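Local coordinates for protein probable glutaredoxin ssr2061 (Synechocystis sp., PDB 4MJE) that probably reduces low-molecular-weight and protein disulfides as a glutathione-dependent oxidoreductase of the thioredoxin fold, at residues A54-A57 against M58-R61. The protein carries 1 engineered substitution. Residues are numbered along the deposited sequence; the frame is centred on the assembly and turned at random.
Sequences AREA and MAAR
Arg55 and Met58, one helical turn apart, run side by side and point the same way, the terminal methyl CE of Met58 resting 3.6 Å from CD of Arg55. Met58 reaches this place with an extended chain that turns only at its last torsion (chi3 80°), which swings the methyl back toward the arginine. Arg55 bends at both chi2 and chi3, offering CD to the methyl, while NH1 hydrogen-bonds the carbonyl oxygen of Arg66. Glu56 OE1 makes a salt bridge with the same Arg66. The alpha-helical i to i+4 bonds run between the two segments: Met58 N to Ala54 O and Ala59 N to Arg55 O, both 2.9 Å, then Ala60 N to Glu56 O at 3.0 Å and less straight (N-H...O 146°). Arg61 N is only weakly bonded to Ala57 O at 3.4 Å, and also bonds to Met58 O. Within the glutaredoxin fold, helix 52-61 follows edge strand 44-47; Met58 packs on Leu68, NH2 of Arg61 makes a salt bridge with Glu19 and NH1 a hydrogen bond with Tyr21 OH, both of strand 18-22, and Arg61 adds a cation-pi contact with Phe72 of strand 70-73.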
loop_
_atom_site.group_PDB
_atom_site.type_symbol
_atom_site.label_atom_id
_atom_site.label_comp_id
_atom_site.label_asym_id
_atom_site.label_seq_id
_atom_site.Cartn_x
_atom_site.Cartn_y
_atom_site.Cartn_z
ATOM N N ALA A 54 -12.310 0.011 -12.789
ATOM C CA ALA A 54 -11.188 0.160 -11.883
ATOM C C ALA A 54 -10.571 -1.201 -11.569
ATOM O O ALA A 54 -9.356 -1.303 -11.404
ATOM C CB ALA A 54 -11.598 0.877 -10.611
ATOM N N ARG A 55 -11.385 -2.253 -11.504
ATOM C CA ARG A 55 -10.833 -3.587 -11.313
ATOM C C ARG A 55 -9.932 -4.001 -12.479
ATOM O O ARG A 55 -8.908 -4.644 -12.298
ATOM C CB ARG A 55 -11.942 -4.622 -11.143
ATOM C CG ARG A 55 -11.448 -5.971 -10.664
ATOM C CD ARG A 55 -11.207 -5.959 -9.172
ATOM N NE ARG A 55 -12.495 -5.944 -8.489
ATOM C CZ ARG A 55 -13.053 -6.980 -7.864
ATOM N NH1 ARG A 55 -12.408 -8.131 -7.696
ATOM N NH2 ARG A 55 -14.276 -6.852 -7.356
ATOM N N GLU A 56 -10.311 -3.635 -13.698
ATOM C CA GLU A 56 -9.478 -3.972 -14.850
ATOM C C GLU A 56 -8.182 -3.138 -14.870
ATOM O O GLU A 56 -7.135 -3.631 -15.266
ATOM C CB GLU A 56 -10.279 -3.780 -16.140
ATOM C CG GLU A 56 -11.529 -4.675 -16.295
ATOM C CD GLU A 56 -11.371 -6.056 -15.728
ATOM O OE1 GLU A 56 -10.355 -6.699 -16.038
ATOM O OE2 GLU A 56 -12.270 -6.486 -14.981
ATOM N N ALA A 57 -8.239 -1.884 -14.436
ATOM C CA ALA A 57 -7.025 -1.085 -14.286
ATOM C C ALA A 57 -6.127 -1.733 -13.247
ATOM O O ALA A 57 -4.923 -1.848 -13.465
ATOM C CB ALA A 57 -7.361 0.350 -13.879
ATOM N N MET A 58 -6.709 -2.156 -12.126
ATOM C CA MET A 58 -5.945 -2.867 -11.106
ATOM C C MET A 58 -5.285 -4.116 -11.680
ATOM O O MET A 58 -4.084 -4.329 -11.492
ATOM C CB MET A 58 -6.863 -3.286 -9.958
ATOM C CG MET A 58 -6.132 -3.942 -8.811
ATOM S SD MET A 58 -7.260 -4.674 -7.620
ATOM C CE MET A 58 -7.671 -6.210 -8.456
ATOM N N ALA A 59 -6.058 -4.941 -12.391
ATOM C CA ALA A 59 -5.531 -6.199 -12.932
ATOM C C ALA A 59 -4.375 -5.948 -13.898
ATOM O O ALA A 59 -3.436 -6.737 -13.983
ATOM C CB ALA A 59 -6.632 -6.978 -13.616
ATOM N N ALA A 60 -4.449 -4.845 -14.631
ATOM C CA ALA A 60 -3.412 -4.514 -15.596
ATOM C C ALA A 60 -2.063 -4.274 -14.898
ATOM O O ALA A 60 -1.004 -4.493 -15.488
ATOM C CB ALA A 60 -3.831 -3.295 -16.380
ATOM N N ARG A 61 -2.100 -3.802 -13.654
ATOM C CA ARG A 61 -0.888 -3.605 -12.852
ATOM C C ARG A 61 -0.512 -4.778 -11.970
ATOM O O ARG A 61 0.632 -4.888 -11.533
ATOM C CB ARG A 61 -1.067 -2.446 -11.883
ATOM C CG ARG A 61 -0.923 -1.084 -12.434
ATOM C CD ARG A 61 -1.166 -0.091 -11.311
ATOM N NE ARG A 61 0.021 0.281 -10.548
ATOM C CZ ARG A 61 -0.014 0.923 -9.381
ATOM N NH1 ARG A 61 -1.178 1.195 -8.802
ATOM N NH2 ARG A 61 1.099 1.302 -8.787
#